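Local atomic coordinates of ABC transporter (Caldanaerobius, PDB entry 4G68), a protein that probably binds xylan-derived oligosaccharides as the solute-binding component of an ABC transporter for sugar uptake. Residues A[65-70]-A[120-125]; A[176-181]-A[337-342]; A[305-310]-A[377-382]. One frame throughout, in Å; residues are numbered along the deposited sequence.

All three contacts are buried, yet their chemistry follows their place in the fold. Contact 1 joins two parallel strands of one lobe by regular backbone bonding, with side chains on both faces of the sheet. Contact 2 is antiparallel and smaller; two glycines, a serine and a bound water do much of its work. Contact 3, the smallest, sets a short helix against the end of another through methyl groups and one weak bond. Contacts 2 and 3 touch through neighbouring strands 168-184 and 381-382; contact 1 touches neither, though its strand 122-126 neighbours strand 341-349 of contact 2 in one sheet and it meets the same alpha-xylopyranose as contact 3. Each holds one residue of the glycan pocket.

Contact 1 of 3, residues A[65-70]-A[120-125]; sequences LTFWNL and PDIFQT. With XYS (alpha-D-xylopyranose), chain D.
The CB-CG-CD edge of Pro-120 lies over one face of the Trp-68 indole, the two side chains running roughly at right angles. Pro-120 CD stands 3.4 Å from the centroid of the six-membered ring of Trp-68, 7° off its normal, a CH-pi contact, while Pro-120 CG reaches Trp-68 CD2 at 3.5 Å. An alanine in place of Trp-68 would probably leave Pro-120 without its flat support and Lys-109 without its cation-pi mate. On the other face of the sheet, Ile-122 CG2 packs against Phe-67 CD1 at 3.7 Å.

Ile-122 N donates to Thr-66 O, Trp-68 N to Ile-122 O and Gln-124 N to Trp-68 O, which pairs the strands in parallel. Asp-121 N donates to Thr-66 OG1 (2.9 Å), and Thr-66 N to the anti lone pair of Asp-121 OD2 (2.9 Å); the other carboxylate oxygen binds Ser-353. Gln-124, with CG anti to its backbone N (chi1 -179°), brings OE1 to Leu-70 N at 3.0 Å, the donor above the amide plane. Strand 95-100 flanks 65-69 on its other edge, giving the parallel, helix-connected strand arrangement of a periplasmic-binding-protein lobe, with pocket residue Leu-70 just beyond the strand end.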
loop_
_atom_site.group_PDB
_atom_site.type_symbol
_atom_site.label_atom_id
_atom_site.label_comp_id
_atom_site.label_asym_id
_atom_site.label_seq_id
_atom_site.Cartn_x
_atom_site.Cartn_y
_atom_site.Cartn_z
ATOM N N LEU A 65 -9.123 17.792 19.906
ATOM C CA LEU A 65 -9.387 16.565 19.168
ATOM C C LEU A 65 -8.122 15.691 19.173
ATOM O O LEU A 65 -7.005 16.177 18.967
ATOM C CB LEU A 65 -9.643 16.948 17.701
ATOM C CG LEU A 65 -10.888 17.815 17.382
ATOM C CD1 LEU A 65 -10.757 18.252 15.933
ATOM C CD2 LEU A 65 -12.179 17.085 17.636
ATOM N N THR A 66 -8.295 14.384 19.301
ATOM C CA THR A 66 -7.158 13.492 19.066
ATOM C C THR A 66 -7.175 12.930 17.627
ATOM O O THR A 66 -8.265 12.694 17.050
ATOM C CB THR A 66 -7.261 12.258 19.967
ATOM O OG1 THR A 66 -8.589 11.677 19.919
ATOM C CG2 THR A 66 -6.994 12.686 21.430
ATOM N N PHE A 67 -5.969 12.722 17.110
ATOM C CA PHE A 67 -5.729 12.204 15.722
ATOM C C PHE A 67 -4.609 11.198 15.766
ATOM O O PHE A 67 -3.498 11.522 16.216
ATOM C CB PHE A 67 -5.321 13.362 14.821
ATOM C CG PHE A 67 -4.818 12.984 13.446
ATOM C CD1 PHE A 67 -5.512 12.038 12.657
ATOM C CD2 PHE A 67 -3.759 13.690 12.898
ATOM C CE1 PHE A 67 -5.110 11.751 11.356
ATOM C CE2 PHE A 67 -3.304 13.386 11.578
ATOM C CZ PHE A 67 -3.993 12.412 10.818
ATOM N N TRP A 68 -4.895 9.986 15.258
ATOM C CA TRP A 68 -3.816 8.989 15.147
ATOM C C TRP A 68 -3.466 8.725 13.704
ATOM O O TRP A 68 -4.350 8.664 12.840
ATOM C CB TRP A 68 -4.182 7.670 15.800
ATOM C CG TRP A 68 -4.484 7.723 17.282
ATOM C CD1 TRP A 68 -4.320 8.797 18.182
ATOM C CD2 TRP A 68 -5.027 6.643 18.053
ATOM N NE1 TRP A 68 -4.788 8.419 19.460
ATOM C CE2 TRP A 68 -5.192 7.131 19.420
ATOM C CE3 TRP A 68 -5.339 5.320 17.771
ATOM C CZ2 TRP A 68 -5.686 6.282 20.461
ATOM C CZ3 TRP A 68 -5.900 4.506 18.782
ATOM C CH2 TRP A 68 -6.032 4.960 20.102
ATOM N N ASN A 69 -2.177 8.587 13.447
ATOM C CA ASN A 69 -1.677 8.237 12.124
ATOM C C ASN A 69 -0.390 7.400 12.194
ATOM O O ASN A 69 0.191 7.191 13.295
ATOM C CB ASN A 69 -1.502 9.521 11.229
ATOM C CG ASN A 69 -0.393 10.450 11.764
ATOM O OD1 ASN A 69 0.793 10.191 11.528
ATOM N ND2 ASN A 69 -0.757 11.487 12.548
ATOM N N LEU A 70 0.114 6.954 11.042
ATOM C CA LEU A 70 1.304 6.119 11.055
ATOM C C LEU A 70 2.482 6.727 10.402
ATOM O O LEU A 70 3.388 6.003 10.019
ATOM C CB LEU A 70 0.919 4.726 10.439
ATOM C CG LEU A 70 0.317 4.737 8.995
ATOM C CD1 LEU A 70 1.203 5.441 7.951
ATOM C CD2 LEU A 70 0.254 3.278 8.561
ATOM N N PRO A 120 -9.595 7.424 18.821
ATOM C CA PRO A 120 -9.484 8.859 18.790
ATOM C C PRO A 120 -10.602 9.474 17.982
ATOM O O PRO A 120 -11.409 8.768 17.329
ATOM C CB PRO A 120 -8.137 9.109 18.110
ATOM C CG PRO A 120 -8.083 7.954 17.122
ATOM C CD PRO A 120 -8.608 6.769 17.915
ATOM N N ASP A 121 -10.721 10.792 18.103
ATOM C CA ASP A 121 -11.669 11.513 17.258
ATOM C C ASP A 121 -11.485 11.229 15.779
ATOM O O ASP A 121 -12.480 10.978 15.066
ATOM C CB ASP A 121 -11.612 13.023 17.519
ATOM C CG ASP A 121 -11.988 13.358 18.901
ATOM O OD1 ASP A 121 -13.194 13.248 19.244
ATOM O OD2 ASP A 121 -11.097 13.772 19.662
ATOM N N ILE A 122 -10.237 11.207 15.341
ATOM C CA ILE A 122 -9.896 11.012 13.894
ATOM C C ILE A 122 -8.794 10.015 13.791
ATOM O O ILE A 122 -7.819 10.107 14.531
ATOM C CB ILE A 122 -9.365 12.278 13.264
ATOM C CG1 ILE A 122 -10.405 13.425 13.526
ATOM C CG2 ILE A 122 -9.107 12.083 11.739
ATOM C CD1 ILE A 122 -9.880 14.809 13.194
ATOM N N PHE A 123 -8.915 9.055 12.883
ATOM C CA PHE A 123 -7.886 8.049 12.754
ATOM C C PHE A 123 -7.659 7.724 11.284
ATOM O O PHE A 123 -8.621 7.692 10.475
ATOM C CB PHE A 123 -8.222 6.743 13.603
ATOM C CG PHE A 123 -9.494 6.058 13.218
ATOM C CD1 PHE A 123 -9.465 4.996 12.269
ATOM C CD2 PHE A 123 -10.690 6.370 13.835
ATOM C CE1 PHE A 123 -10.644 4.321 11.927
ATOM C CE2 PHE A 123 -11.878 5.694 13.519
ATOM C CZ PHE A 123 -11.856 4.633 12.596
ATOM N N GLN A 124 -6.404 7.442 10.972
ATOM C CA GLN A 124 -6.033 6.976 9.650
ATOM C C GLN A 124 -6.418 5.510 9.527
ATOM O O GLN A 124 -6.437 4.798 10.516
ATOM C CB GLN A 124 -4.542 7.146 9.467
ATOM C CG GLN A 124 -3.988 6.720 8.123
ATOM C CD GLN A 124 -2.475 6.873 7.988
ATOM O OE1 GLN A 124 -1.838 7.471 8.839
ATOM N NE2 GLN A 124 -1.917 6.420 6.855
ATOM N N THR A 125 -6.806 5.069 8.326
ATOM C CA THR A 125 -7.230 3.713 8.188
ATOM C C THR A 125 -6.982 3.315 6.736
ATOM O O THR A 125 -6.565 4.151 5.910
ATOM C CB THR A 125 -8.727 3.527 8.552
ATOM O OG1 THR A 125 -9.012 2.151 8.605
ATOM C CG2 THR A 125 -9.655 4.160 7.490
HETATM C C1 XYS D . 6.089 7.336 6.380
HETATM C C2 XYS D . 5.719 6.016 7.097
HETATM C C3 XYS D . 5.201 4.907 6.170
HETATM C C4 XYS D . 4.226 5.484 5.128
HETATM C C5 XYS D . 4.887 6.638 4.377
HETATM O O1 XYS D . 7.319 7.889 6.727
HETATM O O2 XYS D . 6.660 5.502 7.958
HETATM O O3 XYS D . 4.625 3.945 6.976
HETATM O O4 XYS D . 3.582 4.523 4.322
HETATM O O5 XYS D . 5.785 7.412 5.024
#

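Contact 2 of 3, residues A[176-181]-A[337-342]; sequences QQASVL and TEYIGG. With XYP (beta-D-xylopyranose), chain B.
Gln-177 and Gly-342 form an antiparallel hydrogen-bonded pair: Gln-177 N donates to Gly-342 O at 2.8 Å in a nearly straight bond (168°), and Gly-342 N returns one to Gln-177 O at 3.0 Å. A CA-H...O contact from Gly-341 CA, 3.2 Å from Gln-177 O, adds to the backbone pairing. A side chain on Gly-341 would run into Gln-177 O and Ala-178 CA, and both glycines have backbone angles that by themselves call for glycine, since a CB would press on the preceding carbonyl O.

Side chain meets backbone at Ser-179. Its OG sits between the backbone N and the carbonyl carbon (chi1 53°) and accepts from Ile-340 N at 3.1 Å, near the corner where the chain bends.

The apolar share falls to Tyr-339, whose CE2 rests 3.7 Å from Ala-178 CB; the ring's edge also faces Gln-177 O. Beyond the ring, one water accepts from Tyr-339 OH (2.7 Å) and donates to Gln-176 OE1 and, at 2.9 Å, to Gln-177 O.

The Gln-177 side chain contributes to sugar binding, its NE2 giving a hydrogen bond to O5 of a beta-xylopyranose at 3.1 Å; Trp-229 and Asp-417 are among the residues hydrogen-bonded to the beta-xylopyranose units. With Gly-342 N and the water both donating to it, the carbonyl of Gln-177 is held twice, which would probably steady the backbone from which its amide reaches into the glycan pocket.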
loop_
_atom_site.group_PDB
_atom_site.type_symbol
_atom_site.label_atom_id
_atom_site.label_comp_id
_atom_site.label_asym_id
_atom_site.label_seq_id
_atom_site.Cartn_x
_atom_site.Cartn_y
_atom_site.Cartn_z
ATOM N N GLN A 176 -4.137 7.034 -2.714
ATOM C CA GLN A 176 -4.289 5.844 -3.532
ATOM C C GLN A 176 -2.987 5.079 -3.495
ATOM O O GLN A 176 -1.884 5.666 -3.292
ATOM C CB GLN A 176 -4.553 6.128 -5.013
ATOM C CG GLN A 176 -5.567 7.200 -5.352
ATOM C CD GLN A 176 -5.507 7.479 -6.816
ATOM O OE1 GLN A 176 -5.048 6.611 -7.604
ATOM N NE2 GLN A 176 -5.983 8.680 -7.226
ATOM N N GLN A 177 -3.122 3.772 -3.639
ATOM C CA GLN A 177 -1.937 2.935 -3.684
ATOM C C GLN A 177 -1.792 2.324 -5.096
ATOM O O GLN A 177 -2.775 2.186 -5.830
ATOM C CB GLN A 177 -2.096 1.786 -2.662
ATOM C CG GLN A 177 -1.997 2.329 -1.214
ATOM C CD GLN A 177 -1.958 1.183 -0.211
ATOM O OE1 GLN A 177 -2.073 -0.006 -0.581
ATOM N NE2 GLN A 177 -1.825 1.551 1.079
ATOM N N ALA A 178 -0.573 1.972 -5.479
ATOM C CA ALA A 178 -0.349 1.290 -6.757
ATOM C C ALA A 178 0.951 0.486 -6.592
ATOM O O ALA A 178 1.909 0.943 -5.910
ATOM C CB ALA A 178 -0.207 2.292 -7.914
ATOM N N SER A 179 1.004 -0.670 -7.220
ATOM C CA SER A 179 2.166 -1.581 -7.141
ATOM C C SER A 179 3.260 -1.134 -8.137
ATOM O O SER A 179 2.955 -0.876 -9.330
ATOM C CB SER A 179 1.708 -3.020 -7.396
ATOM O OG SER A 179 0.948 -3.113 -8.637
ATOM N N VAL A 180 4.487 -1.056 -7.668
ATOM C CA VAL A 180 5.596 -0.447 -8.440
ATOM C C VAL A 180 6.780 -1.420 -8.319
ATOM O O VAL A 180 7.158 -1.806 -7.230
ATOM C CB VAL A 180 6.012 0.847 -7.778
ATOM C CG1 VAL A 180 7.159 1.500 -8.592
ATOM C CG2 VAL A 180 4.796 1.846 -7.742
ATOM N N LEU A 181 7.329 -1.794 -9.452
ATOM C CA LEU A 181 8.687 -2.378 -9.496
ATOM C C LEU A 181 9.721 -1.259 -9.658
ATOM O O LEU A 181 9.730 -0.523 -10.657
ATOM C CB LEU A 181 8.800 -3.404 -10.649
ATOM C CG LEU A 181 10.218 -3.988 -10.857
ATOM C CD1 LEU A 181 10.590 -4.720 -9.600
ATOM C CD2 LEU A 181 10.159 -4.930 -12.062
ATOM N N THR A 337 -1.625 -4.265 -17.796
ATOM C CA THR A 337 -1.732 -2.961 -17.117
ATOM C C THR A 337 -2.441 -3.013 -15.734
ATOM O O THR A 337 -2.483 -1.984 -15.059
ATOM C CB THR A 337 -2.473 -1.903 -17.989
ATOM O OG1 THR A 337 -3.826 -2.279 -18.063
ATOM C CG2 THR A 337 -1.933 -1.910 -19.503
ATOM N N GLU A 338 -2.972 -4.177 -15.344
ATOM C CA GLU A 338 -3.661 -4.289 -14.054
ATOM C C GLU A 338 -2.681 -4.033 -12.951
ATOM O O GLU A 338 -1.497 -4.431 -13.040
ATOM C CB GLU A 338 -4.386 -5.667 -13.879
ATOM C CG GLU A 338 -5.383 -5.995 -15.001
ATOM C CD GLU A 338 -6.044 -7.403 -14.912
ATOM O OE1 GLU A 338 -5.424 -8.354 -14.575
ATOM O OE2 GLU A 338 -7.221 -7.584 -15.281
ATOM N N TYR A 339 -3.122 -3.390 -11.881
ATOM C CA TYR A 339 -2.221 -3.261 -10.721
ATOM C C TYR A 339 -2.875 -3.589 -9.365
ATOM O O TYR A 339 -4.098 -3.587 -9.214
ATOM C CB TYR A 339 -1.478 -1.914 -10.739
ATOM C CG TYR A 339 -2.393 -0.737 -10.517
ATOM C CD1 TYR A 339 -3.042 -0.119 -11.624
ATOM C CD2 TYR A 339 -2.680 -0.257 -9.212
ATOM C CE1 TYR A 339 -3.877 0.988 -11.432
ATOM C CE2 TYR A 339 -3.475 0.862 -9.018
ATOM C CZ TYR A 339 -4.136 1.436 -10.126
ATOM O OH TYR A 339 -4.960 2.526 -9.938
ATOM N N ILE A 340 -2.025 -3.845 -8.370
ATOM C CA ILE A 340 -2.476 -3.953 -6.960
ATOM C C ILE A 340 -2.493 -2.530 -6.386
ATOM O O ILE A 340 -1.473 -1.828 -6.388
ATOM C CB ILE A 340 -1.502 -4.835 -6.171
ATOM C CG1 ILE A 340 -1.538 -6.277 -6.712
ATOM C CG2 ILE A 340 -1.794 -4.801 -4.618
ATOM C CD1 ILE A 340 -2.894 -6.960 -6.465
ATOM N N GLY A 341 -3.670 -2.107 -5.964
ATOM C CA GLY A 341 -3.816 -0.828 -5.319
ATOM C C GLY A 341 -5.267 -0.370 -5.342
ATOM O O GLY A 341 -6.204 -1.180 -5.339
ATOM N N GLY A 342 -5.444 0.945 -5.402
ATOM C CA GLY A 342 -6.798 1.564 -5.470
ATOM C C GLY A 342 -6.825 2.684 -4.424
ATOM O O GLY A 342 -5.839 2.970 -3.758
HETATM C C1 XYP B . 0.198 -0.730 4.005
HETATM C C2 XYP B . -0.344 -1.726 5.025
HETATM C C3 XYP B . -0.419 -3.098 4.346
HETATM C C4 XYP B . -1.144 -3.036 2.977
HETATM C C5 XYP B . -0.654 -1.853 2.093
HETATM O O2 XYP B . 0.479 -1.709 6.173
HETATM O O3 XYP B . -1.097 -3.976 5.271
HETATM O O4 XYP B . -1.016 -4.252 2.235
HETATM O O5 XYP B . -0.617 -0.653 2.857
HETATM O O HOH W 1 -4.680 3.675 -7.474
#

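Contact 3 of 3, residues A[305-310]-A[377-382]; sequences DAAAFV and IATGLP. With XYS (alpha-D-xylopyranose), chain D.
The C-terminal end of helix 356-377 is the structural element here: Ala-378, first to leave the helical conformation and with a positive phi of 66°, lies against Ala-306 and Ala-307 of the short helix 306-310. Its carbonyl takes the one hydrogen bond across the contact, a weak, bent one from Ala-307 N to Ala-378 O (3.0 Å, 129°).

Methyl groups do the rest. Ala-306 CB meets Ala-378 CB at 3.8 Å and also lies near Ala-378 O, while Val-310 CG2, one turn further on, reaches Ala-378 CB at 4.1 Å. Ala-307 CB touches two neighbours, 3.3 Å from Ile-377 O and 3.3 Å from Thr-379 CG2; the second pair is closer than usual van der Waals contact. Ile-377 O has a polar partner as well, the hydroxyl of Ser-311.

Thr-379 turns CG2 anti to its own carbonyl carbon, and this methyl lies 3.5 Å from O5 of the alpha-xylopyranose as well as touching Ala-307. Its hydroxyl is bonded to Asp-374, within helix 356-377, whereas the sugar is hydrogen-bonded to the Thr-72 hydroxyl and the Gly-73 backbone N.

Thr-379 therefore offers this sugar a methyl surface, its hydroxyl being hydrogen-bonded to Asp-374, and the fit of the two helical ends probably rests more on small side chains, which let the backbones come close, than on the single weak bond.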
loop_
_atom_site.group_PDB
_atom_site.type_symbol
_atom_site.label_atom_id
_atom_site.label_comp_id
_atom_site.label_asym_id
_atom_site.label_seq_id
_atom_site.Cartn_x
_atom_site.Cartn_y
_atom_site.Cartn_z
ATOM N N ASP A 305 6.372 3.610 -0.716
ATOM C CA ASP A 305 7.783 3.413 -0.437
ATOM C C ASP A 305 8.694 4.356 -1.228
ATOM O O ASP A 305 9.909 4.504 -0.919
ATOM C CB ASP A 305 8.187 1.968 -0.540
ATOM C CG ASP A 305 7.612 1.089 0.618
ATOM O OD1 ASP A 305 7.243 1.606 1.679
ATOM O OD2 ASP A 305 7.473 -0.102 0.418
ATOM N N ALA A 306 8.145 4.989 -2.245
ATOM C CA ALA A 306 8.932 5.876 -3.071
ATOM C C ALA A 306 9.654 6.910 -2.245
ATOM O O ALA A 306 10.807 7.284 -2.559
ATOM C CB ALA A 306 8.027 6.564 -4.064
ATOM N N ALA A 307 8.965 7.510 -1.256
ATOM C CA ALA A 307 9.655 8.437 -0.403
ATOM C C ALA A 307 10.938 7.981 0.210
ATOM O O ALA A 307 11.871 8.827 0.329
ATOM C CB ALA A 307 8.697 8.956 0.724
ATOM N N ALA A 308 11.002 6.710 0.629
ATOM C CA ALA A 308 12.246 6.210 1.242
ATOM C C ALA A 308 13.404 6.354 0.255
ATOM O O ALA A 308 14.543 6.395 0.672
ATOM C CB ALA A 308 12.123 4.714 1.660
ATOM N N PHE A 309 13.127 6.476 -1.033
ATOM C CA PHE A 309 14.200 6.506 -2.059
ATOM C C PHE A 309 14.550 7.903 -2.582
ATOM O O PHE A 309 15.743 8.160 -2.954
ATOM C CB PHE A 309 13.896 5.553 -3.271
ATOM C CG PHE A 309 13.306 4.196 -2.883
ATOM C CD1 PHE A 309 13.742 3.535 -1.758
ATOM C CD2 PHE A 309 12.290 3.602 -3.662
ATOM C CE1 PHE A 309 13.161 2.344 -1.354
ATOM C CE2 PHE A 309 11.720 2.355 -3.312
ATOM C CZ PHE A 309 12.133 1.738 -2.134
ATOM N N VAL A 310 13.551 8.789 -2.647
ATOM C CA VAL A 310 13.759 10.144 -3.216
ATOM C C VAL A 310 13.583 11.301 -2.234
ATOM O O VAL A 310 13.852 12.457 -2.600
ATOM C CB VAL A 310 12.909 10.378 -4.468
ATOM C CG1 VAL A 310 13.317 9.343 -5.557
ATOM C CG2 VAL A 310 11.399 10.330 -4.099
ATOM N N ILE A 377 6.018 14.686 -1.517
ATOM C CA ILE A 377 7.181 13.924 -1.026
ATOM C C ILE A 377 7.232 12.422 -1.447
ATOM O O ILE A 377 8.148 11.692 -1.037
ATOM C CB ILE A 377 7.390 14.031 0.495
ATOM C CG1 ILE A 377 6.213 13.469 1.271
ATOM C CG2 ILE A 377 7.674 15.491 0.904
ATOM C CD1 ILE A 377 6.443 13.453 2.777
ATOM N N ALA A 378 6.232 11.989 -2.231
ATOM C CA ALA A 378 6.114 10.639 -2.756
ATOM C C ALA A 378 5.888 9.564 -1.691
ATOM O O ALA A 378 6.216 8.414 -1.880
ATOM C CB ALA A 378 7.273 10.239 -3.734
ATOM N N THR A 379 5.196 9.919 -0.616
ATOM C CA THR A 379 4.754 8.932 0.359
ATOM C C THR A 379 3.366 8.394 -0.033
ATOM O O THR A 379 2.856 7.495 0.609
ATOM C CB THR A 379 4.610 9.568 1.772
ATOM O OG1 THR A 379 3.984 10.822 1.661
ATOM C CG2 THR A 379 5.989 9.791 2.408
ATOM N N GLY A 380 2.777 8.912 -1.101
ATOM C CA GLY A 380 1.506 8.327 -1.563
ATOM C C GLY A 380 1.076 8.942 -2.862
ATOM O O GLY A 380 1.772 9.835 -3.339
ATOM N N LEU A 381 0.004 8.405 -3.473
ATOM C CA LEU A 381 -0.568 8.997 -4.695
ATOM C C LEU A 381 -1.815 9.765 -4.247
ATOM O O LEU A 381 -2.620 9.252 -3.540
ATOM C CB LEU A 381 -0.865 7.901 -5.733
ATOM C CG LEU A 381 0.392 7.259 -6.379
ATOM C CD1 LEU A 381 -0.020 5.911 -7.010
ATOM C CD2 LEU A 381 0.849 8.224 -7.477
ATOM N N PRO A 382 -1.939 11.039 -4.615
ATOM C CA PRO A 382 -2.988 11.875 -4.014
ATOM C C PRO A 382 -4.423 11.362 -4.463
ATOM O O PRO A 382 -4.584 10.872 -5.637
ATOM C CB PRO A 382 -2.731 13.272 -4.661
ATOM C CG PRO A 382 -1.956 13.011 -5.925
ATOM C CD PRO A 382 -1.052 11.830 -5.521
HETATM C C1 XYS D . 6.089 7.336 6.380
HETATM C C2 XYS D . 5.719 6.016 7.097
HETATM C C3 XYS D . 5.201 4.907 6.170
HETATM C C4 XYS D . 4.226 5.484 5.128
HETATM C C5 XYS D . 4.887 6.638 4.377
HETATM O O1 XYS D . 7.319 7.889 6.727
HETATM O O2 XYS D . 6.660 5.502 7.958
HETATM O O3 XYS D . 4.625 3.945 6.976
HETATM O O4 XYS D . 3.582 4.523 4.322
HETATM O O5 XYS D . 5.785 7.412 5.024
#